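Local coordinates for farnesyl pyrophosphate synthetase (PDB 5H9D), which probably elongates prenyl diphosphates to heptaprenyl diphosphate with the help of magnesium, as a member of the FPP/GGPP synthase family, at residues A[12-17]-A[65-69]; A[43-48]-A[172-177]; A[50-54]-A[303-307]; A[165-170]-A[202-207]. The contacts are given in a common frame with arbitrary orientation. Residue numbers count along the deposited sequence, not the author numbering.

Interaction 1: A[12-17]-A[65-69]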
loop_
_atom_site.group_PDB
_atom_site.type_symbol
_atom_site.label_atom_id
_atom_site.label_comp_id
_atom_site.label_asym_id
_atom_site.label_seq_id
_atom_site.Cartn_x
_atom_site.Cartn_y
_atom_site.Cartn_z
ATOM N N LYS A 12 -19.651 7.607 9.561
ATOM C CA LYS A 12 -18.852 7.764 10.746
ATOM C C LYS A 12 -17.406 7.450 10.392
ATOM O O LYS A 12 -16.488 8.085 10.895
ATOM C CB LYS A 12 -19.383 6.864 11.852
ATOM C CG LYS A 12 -20.867 7.035 12.032
ATOM C CD LYS A 12 -21.275 7.108 13.474
ATOM C CE LYS A 12 -21.331 5.762 14.117
ATOM N NZ LYS A 12 -22.008 5.863 15.442
ATOM N N VAL A 13 -17.186 6.485 9.510
ATOM C CA VAL A 13 -15.813 6.199 9.137
ATOM C C VAL A 13 -15.271 7.290 8.204
ATOM O O VAL A 13 -14.094 7.624 8.244
ATOM C CB VAL A 13 -15.677 4.805 8.472
ATOM C CG1 VAL A 13 -14.301 4.656 7.851
ATOM C CG2 VAL A 13 -15.859 3.708 9.523
ATOM N N GLU A 14 -16.140 7.871 7.396
ATOM C CA GLU A 14 -15.743 8.905 6.439
ATOM C C GLU A 14 -15.359 10.228 7.113
ATOM O O GLU A 14 -14.540 10.987 6.606
ATOM C CB GLU A 14 -16.905 9.154 5.468
ATOM C CG GLU A 14 -16.534 9.919 4.226
ATOM C CD GLU A 14 -15.626 9.107 3.330
ATOM O OE1 GLU A 14 -15.247 9.609 2.247
ATOM O OE2 GLU A 14 -15.301 7.958 3.716
ATOM N N GLN A 15 -15.997 10.506 8.245
ATOM C CA GLN A 15 -15.764 11.722 9.015
ATOM C C GLN A 15 -14.480 11.621 9.812
ATOM O O GLN A 15 -13.823 12.624 10.059
ATOM C CB GLN A 15 -16.954 11.966 9.920
ATOM C CG GLN A 15 -18.039 12.712 9.203
ATOM C CD GLN A 15 -19.372 12.640 9.899
ATOM O OE1 GLN A 15 -19.458 12.572 11.126
ATOM N NE2 GLN A 15 -20.437 12.672 9.111
ATOM N N ARG A 16 -14.135 10.391 10.184
ATOM C CA ARG A 16 -12.926 10.053 10.909
ATOM C C ARG A 16 -11.775 10.084 9.892
ATOM O O ARG A 16 -10.623 10.361 10.245
ATOM C CB ARG A 16 -13.076 8.658 11.519
ATOM C CG ARG A 16 -13.105 8.626 13.046
ATOM C CD ARG A 16 -13.914 7.468 13.647
ATOM N NE ARG A 16 -15.308 7.883 13.736
ATOM C CZ ARG A 16 -16.087 7.741 14.807
ATOM N NH1 ARG A 16 -15.609 7.173 15.907
ATOM N NH2 ARG A 16 -17.335 8.197 14.780
ATOM N N LEU A 17 -12.088 9.804 8.628
ATOM C CA LEU A 17 -11.083 9.857 7.576
ATOM C C LEU A 17 -10.778 11.303 7.247
ATOM O O LEU A 17 -9.630 11.657 6.994
ATOM C CB LEU A 17 -11.562 9.175 6.310
ATOM C CG LEU A 17 -11.237 7.692 6.196
ATOM C CD1 LEU A 17 -12.043 7.132 5.028
ATOM C CD2 LEU A 17 -9.734 7.473 6.021
ATOM N N TYR A 65 -13.788 1.182 14.399
ATOM C CA TYR A 65 -13.873 2.294 13.463
ATOM C C TYR A 65 -12.475 2.724 13.115
ATOM O O TYR A 65 -12.243 3.238 12.017
ATOM C CB TYR A 65 -14.555 3.492 14.077
ATOM C CG TYR A 65 -16.034 3.374 14.151
ATOM C CD1 TYR A 65 -16.802 3.272 12.998
ATOM C CD2 TYR A 65 -16.672 3.330 15.378
ATOM C CE1 TYR A 65 -18.172 3.120 13.064
ATOM C CE2 TYR A 65 -18.055 3.175 15.455
ATOM C CZ TYR A 65 -18.792 3.065 14.299
ATOM O OH TYR A 65 -20.142 2.854 14.398
ATOM N N GLN A 66 -11.543 2.551 14.056
ATOM C CA GLN A 66 -10.176 2.951 13.801
ATOM C C GLN A 66 -9.493 1.994 12.816
ATOM O O GLN A 66 -8.661 2.410 12.002
ATOM C CB GLN A 66 -9.382 3.044 15.106
ATOM C CG GLN A 66 -9.787 4.193 16.055
ATOM C CD GLN A 66 -9.622 5.580 15.442
ATOM O OE1 GLN A 66 -8.570 5.909 14.895
ATOM N NE2 GLN A 66 -10.663 6.405 15.545
ATOM N N VAL A 67 -9.841 0.716 12.855
ATOM C CA VAL A 67 -9.205 -0.193 11.912
ATOM C C VAL A 67 -9.802 0.073 10.528
ATOM O O VAL A 67 -9.138 -0.036 9.505
ATOM C CB VAL A 67 -9.383 -1.680 12.341
ATOM C CG1 VAL A 67 -8.648 -2.592 11.381
ATOM C CG2 VAL A 67 -8.806 -1.866 13.721
ATOM N N ALA A 68 -11.058 0.458 10.520
ATOM C CA ALA A 68 -11.747 0.794 9.276
ATOM C C ALA A 68 -11.068 2.013 8.612
ATOM O O ALA A 68 -10.791 1.986 7.409
ATOM C CB ALA A 68 -13.240 1.070 9.570
ATOM N N VAL A 69 -10.796 3.060 9.410
ATOM C CA VAL A 69 -10.118 4.270 8.950
ATOM C C VAL A 69 -8.713 3.894 8.440
ATOM O O VAL A 69 -8.272 4.353 7.392
ATOM C CB VAL A 69 -10.029 5.322 10.107
ATOM C CG1 VAL A 69 -9.021 6.372 9.787
ATOM C CG2 VAL A 69 -11.380 6.007 10.306
#

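Interaction 2: A[43-48]-A[172-177]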
loop_
_atom_site.group_PDB
_atom_site.type_symbol
_atom_site.label_atom_id
_atom_site.label_comp_id
_atom_site.label_asym_id
_atom_site.label_seq_id
_atom_site.Cartn_x
_atom_site.Cartn_y
_atom_site.Cartn_z
ATOM N N VAL A 43 -15.488 -0.143 0.338
ATOM C CA VAL A 43 -15.807 -1.538 0.652
ATOM C C VAL A 43 -15.004 -2.078 1.842
ATOM O O VAL A 43 -15.588 -2.687 2.722
ATOM C CB VAL A 43 -15.641 -2.460 -0.606
ATOM C CG1 VAL A 43 -15.418 -1.608 -1.821
ATOM C CG2 VAL A 43 -14.492 -3.448 -0.450
ATOM N N ARG A 44 -13.687 -1.841 1.875
ATOM C CA ARG A 44 -12.828 -2.318 2.974
ATOM C C ARG A 44 -13.376 -1.868 4.333
ATOM O O ARG A 44 -13.577 -2.687 5.228
ATOM C CB ARG A 44 -11.381 -1.838 2.769
ATOM C CG ARG A 44 -10.436 -2.872 2.146
ATOM C CD ARG A 44 -9.492 -2.316 1.076
ATOM N NE ARG A 44 -10.240 -1.889 -0.103
ATOM C CZ ARG A 44 -10.018 -2.328 -1.335
ATOM N NH1 ARG A 44 -9.066 -3.214 -1.576
ATOM N NH2 ARG A 44 -10.746 -1.874 -2.335
ATOM N N PRO A 45 -13.610 -0.553 4.516
ATOM C CA PRO A 45 -14.156 -0.121 5.812
ATOM C C PRO A 45 -15.466 -0.855 6.095
ATOM O O PRO A 45 -15.749 -1.208 7.236
ATOM C CB PRO A 45 -14.380 1.370 5.602
ATOM C CG PRO A 45 -13.238 1.720 4.711
ATOM C CD PRO A 45 -13.202 0.613 3.720
ATOM N N ALA A 46 -16.248 -1.087 5.035
ATOM C CA ALA A 46 -17.545 -1.741 5.160
ATOM C C ALA A 46 -17.390 -3.142 5.700
ATOM O O ALA A 46 -18.048 -3.507 6.672
ATOM C CB ALA A 46 -18.296 -1.755 3.815
ATOM N N PHE A 47 -16.516 -3.933 5.099
ATOM C CA PHE A 47 -16.318 -5.276 5.596
ATOM C C PHE A 47 -15.780 -5.317 7.018
ATOM O O PHE A 47 -16.047 -6.259 7.740
ATOM C CB PHE A 47 -15.409 -6.056 4.651
ATOM C CG PHE A 47 -16.133 -6.629 3.481
ATOM C CD1 PHE A 47 -17.206 -7.483 3.677
ATOM C CD2 PHE A 47 -15.788 -6.278 2.203
ATOM C CE1 PHE A 47 -17.924 -7.969 2.616
ATOM C CE2 PHE A 47 -16.498 -6.760 1.122
ATOM C CZ PHE A 47 -17.568 -7.606 1.319
ATOM N N VAL A 48 -15.030 -4.300 7.428
ATOM C CA VAL A 48 -14.490 -4.275 8.783
ATOM C C VAL A 48 -15.636 -4.078 9.794
ATOM O O VAL A 48 -15.752 -4.845 10.763
ATOM C CB VAL A 48 -13.435 -3.158 8.961
ATOM C CG1 VAL A 48 -12.907 -3.163 10.370
ATOM C CG2 VAL A 48 -12.304 -3.355 7.987
ATOM N N LEU A 172 -6.326 -7.832 1.062
ATOM C CA LEU A 172 -6.724 -6.730 1.929
ATOM C C LEU A 172 -8.212 -6.795 2.275
ATOM O O LEU A 172 -8.678 -6.097 3.171
ATOM C CB LEU A 172 -6.384 -5.380 1.276
ATOM C CG LEU A 172 -6.041 -4.216 2.224
ATOM C CD1 LEU A 172 -4.757 -4.532 3.015
ATOM C CD2 LEU A 172 -5.846 -2.956 1.416
ATOM N N ILE A 173 -8.969 -7.616 1.552
ATOM C CA ILE A 173 -10.393 -7.764 1.840
ATOM C C ILE A 173 -10.437 -8.821 2.945
ATOM O O ILE A 173 -11.249 -8.779 3.868
ATOM C CB ILE A 173 -11.145 -8.250 0.616
ATOM C CG1 ILE A 173 -10.869 -7.317 -0.571
ATOM C CG2 ILE A 173 -12.606 -8.266 0.900
ATOM C CD1 ILE A 173 -11.509 -5.934 -0.454
ATOM N N GLN A 174 -9.507 -9.756 2.837
ATOM C CA GLN A 174 -9.339 -10.827 3.798
ATOM C C GLN A 174 -8.957 -10.234 5.156
ATOM O O GLN A 174 -9.487 -10.639 6.193
ATOM C CB GLN A 174 -8.234 -11.716 3.305
ATOM C CG GLN A 174 -8.110 -13.023 3.986
ATOM C CD GLN A 174 -6.975 -13.771 3.402
ATOM O OE1 GLN A 174 -6.827 -13.837 2.184
ATOM N NE2 GLN A 174 -6.150 -14.332 4.255
ATOM N N ILE A 175 -8.015 -9.289 5.141
ATOM C CA ILE A 175 -7.588 -8.591 6.374
ATOM C C ILE A 175 -8.742 -7.757 6.959
ATOM O O ILE A 175 -8.889 -7.661 8.177
ATOM C CB ILE A 175 -6.411 -7.664 6.087
ATOM C CG1 ILE A 175 -5.190 -8.515 5.813
ATOM C CG2 ILE A 175 -6.193 -6.680 7.216
ATOM C CD1 ILE A 175 -4.101 -7.736 5.145
ATOM N N SER A 176 -9.562 -7.176 6.091
ATOM C CA SER A 176 -10.678 -6.364 6.551
ATOM C C SER A 176 -11.706 -7.210 7.288
ATOM O O SER A 176 -12.316 -6.761 8.260
ATOM C CB SER A 176 -11.373 -5.667 5.382
ATOM O OG SER A 176 -10.439 -4.989 4.578
ATOM N N THR A 177 -11.933 -8.427 6.821
ATOM C CA THR A 177 -12.914 -9.259 7.494
ATOM C C THR A 177 -12.337 -9.966 8.722
ATOM O O THR A 177 -13.046 -10.121 9.718
ATOM C CB THR A 177 -13.506 -10.294 6.550
ATOM O OG1 THR A 177 -12.445 -10.901 5.805
ATOM C CG2 THR A 177 -14.508 -9.651 5.620
#

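Interaction 3: A[50-54]-A[303-307]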
loop_
_atom_site.group_PDB
_atom_site.type_symbol
_atom_site.label_atom_id
_atom_site.label_comp_id
_atom_site.label_asym_id
_atom_site.label_seq_id
_atom_site.Cartn_x
_atom_site.Cartn_y
_atom_site.Cartn_z
ATOM N N LEU A 50 -18.988 -4.583 9.401
ATOM C CA LEU A 50 -19.775 -5.830 9.316
ATOM C C LEU A 50 -19.135 -7.058 9.944
ATOM O O LEU A 50 -19.802 -7.791 10.660
ATOM C CB LEU A 50 -20.121 -6.174 7.866
ATOM C CG LEU A 50 -21.514 -5.751 7.423
ATOM C CD1 LEU A 50 -21.803 -6.378 6.097
ATOM C CD2 LEU A 50 -22.542 -6.190 8.452
ATOM N N SER A 51 -17.855 -7.286 9.662
ATOM C CA SER A 51 -17.126 -8.415 10.235
ATOM C C SER A 51 -17.076 -8.371 11.755
ATOM O O SER A 51 -16.813 -9.377 12.388
ATOM C CB SER A 51 -15.672 -8.447 9.737
ATOM O OG SER A 51 -15.589 -8.865 8.392
ATOM N N SER A 52 -17.306 -7.214 12.351
ATOM C CA SER A 52 -17.224 -7.140 13.793
ATOM C C SER A 52 -18.514 -7.427 14.533
ATOM O O SER A 52 -18.472 -7.615 15.733
ATOM C CB SER A 52 -16.685 -5.782 14.231
ATOM O OG SER A 52 -17.678 -4.788 14.119
ATOM N N GLN A 53 -19.651 -7.473 13.842
ATOM C CA GLN A 53 -20.943 -7.746 14.498
ATOM C C GLN A 53 -21.135 -9.192 15.034
ATOM O O GLN A 53 -22.098 -9.468 15.755
ATOM C CB GLN A 53 -22.107 -7.424 13.549
ATOM C CG GLN A 53 -22.005 -6.083 12.847
ATOM C CD GLN A 53 -22.006 -4.912 13.794
ATOM O OE1 GLN A 53 -22.942 -4.726 14.575
ATOM N NE2 GLN A 53 -20.966 -4.107 13.727
ATOM N N PHE A 54 -20.233 -10.108 14.682
ATOM C CA PHE A 54 -20.350 -11.493 15.150
ATOM C C PHE A 54 -19.358 -11.749 16.297
ATOM O O PHE A 54 -18.915 -12.881 16.548
ATOM C CB PHE A 54 -20.114 -12.444 13.965
ATOM C CG PHE A 54 -20.972 -12.118 12.776
ATOM C CD1 PHE A 54 -22.256 -12.600 12.677
ATOM C CD2 PHE A 54 -20.530 -11.229 11.808
ATOM C CE1 PHE A 54 -23.089 -12.197 11.635
ATOM C CE2 PHE A 54 -21.358 -10.825 10.771
ATOM C CZ PHE A 54 -22.637 -11.309 10.686
ATOM N N PRO A 303 -26.847 -8.473 11.162
ATOM C CA PRO A 303 -25.544 -8.488 10.497
ATOM C C PRO A 303 -25.507 -9.550 9.400
ATOM O O PRO A 303 -25.241 -9.238 8.248
ATOM C CB PRO A 303 -24.581 -8.757 11.650
ATOM C CG PRO A 303 -25.211 -7.973 12.755
ATOM C CD PRO A 303 -26.686 -8.381 12.624
ATOM N N LYS A 304 -25.803 -10.794 9.751
ATOM C CA LYS A 304 -25.808 -11.862 8.767
ATOM C C LYS A 304 -26.666 -11.511 7.552
ATOM O O LYS A 304 -26.394 -11.974 6.458
ATOM C CB LYS A 304 -26.305 -13.158 9.395
ATOM C CG LYS A 304 -26.415 -14.353 8.428
ATOM C CD LYS A 304 -26.944 -15.575 9.165
ATOM C CE LYS A 304 -26.986 -16.794 8.280
ATOM N NZ LYS A 304 -27.545 -17.983 9.002
ATOM N N SER A 305 -27.692 -10.686 7.739
ATOM C CA SER A 305 -28.551 -10.278 6.628
ATOM C C SER A 305 -27.873 -9.214 5.765
ATOM O O SER A 305 -28.126 -9.106 4.558
ATOM C CB SER A 305 -29.878 -9.700 7.140
ATOM O OG SER A 305 -30.689 -10.664 7.779
ATOM N N LEU A 306 -27.026 -8.408 6.395
ATOM C CA LEU A 306 -26.331 -7.334 5.696
ATOM C C LEU A 306 -25.170 -7.863 4.897
ATOM O O LEU A 306 -24.943 -7.435 3.788
ATOM C CB LEU A 306 -25.867 -6.260 6.690
ATOM C CG LEU A 306 -26.991 -5.310 7.168
ATOM C CD1 LEU A 306 -26.547 -4.485 8.364
ATOM C CD2 LEU A 306 -27.394 -4.411 6.016
ATOM N N LEU A 307 -24.445 -8.811 5.462
ATOM C CA LEU A 307 -23.322 -9.414 4.766
ATOM C C LEU A 307 -23.892 -10.172 3.563
ATOM O O LEU A 307 -23.371 -10.032 2.460
ATOM C CB LEU A 307 -22.573 -10.345 5.723
ATOM C CG LEU A 307 -21.179 -10.912 5.453
ATOM C CD1 LEU A 307 -20.198 -9.835 5.128
ATOM C CD2 LEU A 307 -20.738 -11.675 6.713
#

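Interaction 4: A[165-170]-A[202-207]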
loop_
_atom_site.group_PDB
_atom_site.type_symbol
_atom_site.label_atom_id
_atom_site.label_comp_id
_atom_site.label_asym_id
_atom_site.label_seq_id
_atom_site.Cartn_x
_atom_site.Cartn_y
_atom_site.Cartn_z
ATOM N N ILE A 165 -4.020 -12.215 -8.165
ATOM C CA ILE A 165 -5.126 -11.366 -7.738
ATOM C C ILE A 165 -5.404 -11.586 -6.262
ATOM O O ILE A 165 -6.174 -10.866 -5.629
ATOM C CB ILE A 165 -6.411 -11.584 -8.578
ATOM C CG1 ILE A 165 -6.940 -12.984 -8.392
ATOM C CG2 ILE A 165 -6.118 -11.291 -10.045
ATOM C CD1 ILE A 165 -8.247 -13.153 -9.027
ATOM N N ASN A 166 -4.741 -12.590 -5.714
ATOM C CA ASN A 166 -4.861 -12.877 -4.306
ATOM C C ASN A 166 -4.045 -11.836 -3.517
ATOM O O ASN A 166 -4.546 -11.226 -2.563
ATOM C CB ASN A 166 -4.328 -14.260 -4.008
ATOM C CG ASN A 166 -4.278 -14.529 -2.529
ATOM O OD1 ASN A 166 -5.317 -14.509 -1.850
ATOM N ND2 ASN A 166 -3.069 -14.759 -2.005
ATOM N N ARG A 167 -2.785 -11.638 -3.908
ATOM C CA ARG A 167 -1.924 -10.659 -3.241
ATOM C C ARG A 167 -2.404 -9.239 -3.569
ATOM O O ARG A 167 -2.574 -8.390 -2.681
ATOM C CB ARG A 167 -0.479 -10.795 -3.707
ATOM C CG ARG A 167 0.172 -12.139 -3.475
ATOM C CD ARG A 167 1.390 -12.278 -4.392
ATOM N NE ARG A 167 1.751 -13.675 -4.587
ATOM C CZ ARG A 167 2.493 -14.393 -3.743
ATOM N NH1 ARG A 167 2.986 -13.841 -2.631
ATOM N NH2 ARG A 167 2.706 -15.686 -3.999
ATOM N N LYS A 168 -2.615 -8.992 -4.854
ATOM C CA LYS A 168 -3.059 -7.697 -5.348
ATOM C C LYS A 168 -4.385 -7.151 -4.794
ATOM O O LYS A 168 -4.475 -5.951 -4.529
ATOM C CB LYS A 168 -3.116 -7.766 -6.885
ATOM C CG LYS A 168 -3.908 -6.683 -7.634
ATOM C CD LYS A 168 -3.915 -7.020 -9.142
ATOM C CE LYS A 168 -5.060 -6.379 -9.944
ATOM N NZ LYS A 168 -4.920 -4.903 -10.219
ATOM N N THR A 169 -5.393 -7.997 -4.578
ATOM C CA THR A 169 -6.693 -7.497 -4.129
ATOM C C THR A 169 -7.410 -8.234 -3.009
ATOM O O THR A 169 -7.934 -7.615 -2.084
ATOM C CB THR A 169 -7.668 -7.437 -5.322
ATOM O OG1 THR A 169 -7.078 -6.670 -6.368
ATOM C CG2 THR A 169 -8.967 -6.801 -4.937
ATOM N N ALA A 170 -7.474 -9.551 -3.114
ATOM C CA ALA A 170 -8.156 -10.380 -2.127
ATOM C C ALA A 170 -7.600 -10.249 -0.697
ATOM O O ALA A 170 -8.351 -10.182 0.286
ATOM C CB ALA A 170 -8.106 -11.840 -2.582
ATOM N N GLY A 202 -13.064 -11.140 -2.132
ATOM C CA GLY A 202 -11.958 -10.449 -2.774
ATOM C C GLY A 202 -11.522 -11.063 -4.095
ATOM O O GLY A 202 -11.189 -10.336 -5.022
ATOM N N MET A 203 -11.496 -12.389 -4.188
ATOM C CA MET A 203 -11.113 -13.060 -5.436
ATOM C C MET A 203 -12.175 -12.770 -6.490
ATOM O O MET A 203 -11.860 -12.402 -7.630
ATOM C CB MET A 203 -10.988 -14.580 -5.229
ATOM C CG MET A 203 -9.869 -14.992 -4.252
ATOM S SD MET A 203 -8.222 -14.725 -4.899
ATOM C CE MET A 203 -8.249 -15.750 -6.381
ATOM N N SER A 204 -13.435 -12.920 -6.105
ATOM C CA SER A 204 -14.532 -12.640 -7.014
ATOM C C SER A 204 -14.509 -11.176 -7.472
ATOM O O SER A 204 -14.732 -10.860 -8.647
ATOM C CB SER A 204 -15.849 -12.915 -6.324
ATOM O OG SER A 204 -16.860 -12.118 -6.910
ATOM N N PHE A 205 -14.243 -10.296 -6.511
ATOM C CA PHE A 205 -14.172 -8.871 -6.716
ATOM C C PHE A 205 -13.304 -8.563 -7.931
ATOM O O PHE A 205 -13.782 -8.013 -8.929
ATOM C CB PHE A 205 -13.572 -8.236 -5.457
ATOM C CG PHE A 205 -13.599 -6.716 -5.451
ATOM C CD1 PHE A 205 -14.789 -6.019 -5.609
ATOM C CD2 PHE A 205 -12.438 -5.987 -5.234
ATOM C CE1 PHE A 205 -14.812 -4.627 -5.544
ATOM C CE2 PHE A 205 -12.461 -4.608 -5.165
ATOM C CZ PHE A 205 -13.641 -3.930 -5.318
ATOM N N GLN A 206 -12.024 -8.925 -7.828
ATOM C CA GLN A 206 -11.036 -8.700 -8.878
ATOM C C GLN A 206 -11.382 -9.370 -10.206
ATOM O O GLN A 206 -11.182 -8.785 -11.267
ATOM C CB GLN A 206 -9.645 -9.185 -8.413
ATOM C CG GLN A 206 -8.493 -8.810 -9.363
ATOM C CD GLN A 206 -8.434 -7.287 -9.627
ATOM O OE1 GLN A 206 -8.171 -6.497 -8.712
ATOM N NE2 GLN A 206 -8.701 -6.882 -10.885
ATOM N N ILE A 207 -11.887 -10.594 -10.154
ATOM C CA ILE A 207 -12.216 -11.257 -11.394
ATOM C C ILE A 207 -13.255 -10.420 -12.129
ATOM O O ILE A 207 -13.229 -10.299 -13.351
ATOM C CB ILE A 207 -12.724 -12.685 -11.162
ATOM C CG1 ILE A 207 -11.586 -13.547 -10.612
ATOM C CG2 ILE A 207 -13.235 -13.253 -12.467
ATOM C CD1 ILE A 207 -11.925 -14.984 -10.352
#

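Interaction 1: A[12-17]-A[65-69]
Helix 6-20 crosses helix 62-85 here at -62°, and the short axes come within 9.3 Å. The backbones are closest at L17 and V69, with CA atoms 5.8 Å apart. The polar part of the contact centres on Y65. The guanidinium of R16 lies over the face of the Y65 ring, and R16 CZ is 4.8 Å from the ring centroid, a cation-pi contact. R16 NE also bonds back to K12 O at 3.1 Å, which steadies the arginine within its own helix. R16 NH1 has a salt bridge to E62, just ahead on the partner helix. K12 CE packs 3.2 Å from Y65 OH, while that hydroxyl is hydrogen-bonded to E9.

The apolar part lies deeper. V13 CG2 touches Y65 CD1 at 3.6 Å, at the ring edge, and A68 CB at 3.7 Å. V69 CG2 sits 3.4 Å from R16 CB and 4.0 Å from V13 CG1. L17 CD2 closes the far end, 4.0 Å from V69 CG1. V13 and A68 also rest on P45 and I49 of helix 43-51.

No hydrogen bond joins the two segments. This contact packs the N-terminal helix against the helical body of a polyprenyl synthase. Its chemistry implies that apolar packing of V13, L17, A68 and V69, with the Y65 ring, makes the buried part, and the R16 cation-pi contact with its salt bridge to E62 lies at the border.

Interaction 2: A[43-48]-A[172-177]
This is a buried, roughly parallel helix-helix contact in the all-helical fold of the polyprenyl synthases. Helix 43-51 lies beside helix 158-183, with 8.1 Å between the short axes and 31° between their directions. R44 belongs to the GGKRxRP signature of the family. Its side chain lies about 5 Å from a bound phosphate ion, consistent with a place near the diphosphate pocket of relatives. I173 packs between the helices: its CD1 is 3.9 Å from V43 CG2 and 3.8 Å from R44 NH1, over one face of the guanidinium. Its CG2 is 4.0 Å from F47 CD2. F47 CB meets T177 CG2 at 3.8 Å, while helix 302-315 covers F47 through L307 and L310.

No hydrogen bond crosses the contact. The hydroxyl of S176 turns back on its own helix, OG to L172 O at 2.5 Å. The backbones come close at S176, where V48 CA makes a CA-H...O contact of 3.3 Å with S176 O.

Interaction 3: A[50-54]-A[303-307]
The end of helix 43-51 and the loop after it meet the first turns of helix 302-315. F54 spans P303, K304 and L307. Its CA-to-CB bond points sideways, but with chi1 at -52° the ring swings over to the other segment. The ring tip, F54 CZ, comes to 3.3 Å from P303 CB and also 3.3 Å from K304 N, which lies at the ring edge. F54 CE2 is 4.2 Å from L307 CD2.

L50 points toward the helix. Its chi1 of -98° lies between wells, and chi2 is t. This places L50 CD2 3.8 Å from L306 CB, and L50 CD1 3.6 Å from L307 CA and 3.9 Å from L307 CD1. L307 is in the t, p conformation and also packs on L194 of helix 188-215, as F54 does. Q53 folds in m, m; its CB touches P303 CG at 3.3 Å, and its NE2 makes a weak bond back to I49 O.

K304 behaves differently. Its chain is fully extended and leads away, so NZ bonds to L298 O and S296 O and pairs with D300. Of its side chain, K304 CB lies near the ring, 4.0 Å from F54 CE1; the backbone N is closer.

No hydrogen bond or charge pair crosses the segments. The C-terminal helix is therefore held to this turn by van der Waals packing of leucine, proline and phenylalanine, not by directed bonds.

Interaction 4: A[165-170]-A[202-207]
I165 lies across three residues of helix 188-215: its CG1 is 3.7 Å from M203 CE, its CG2 3.5 Å from Q206 CG and its CD1 3.7 Å from I207 CG1. Beside it, T169 OG1 donates a hydrogen bond to Q206 OE1 at 2.6 Å. T169 CG2 meets the edge of the F205 ring, 3.6 Å from CD2. A wider pi-type turn at 166-170 carries this threonine, and A170 N bonds to I165 O at 3.1 Å. G202 and A170 have CA atoms only 3.9 Å apart. A CB on G202 would fall 2.6 Å from A170 CA, too close.

F205 and Q206 are the FQ of the FQxxDDxxD signature, just ahead of the second aspartate-rich motif, DDxxD. F205 is about 5 Å from a bound phosphate ion. Q206 NE2 makes a weak bond to D210.

The two helices cross almost at right angles, 92°, deep in the fold, and helix 276-296 covers M203, S204 and I207 through V283, Y287, L288 and S284.

From the N terminus, interaction 1 opens first and closes at 65-69. It ties helix 6-20 to helix 62-85. Segments 43-48 and 50-54 fall within its span, so it crosses interactions 2 and 3. Interaction 2 runs on to helix 158-183. Interaction 3 goes furthest, joining helix 43-51 to helix 302-315 near the C terminus. Interactions 2 and 3 also cross, and F47 CE1 touches L307 CD1 at 3.9 Å. Interaction 4 closes between helices 158-183 and 188-215. It crosses interaction 2, falls within the span of interaction 3 and follows interaction 1. Helix 43-51 serves interactions 2 and 3, and helix 158-183 serves 2 and 4.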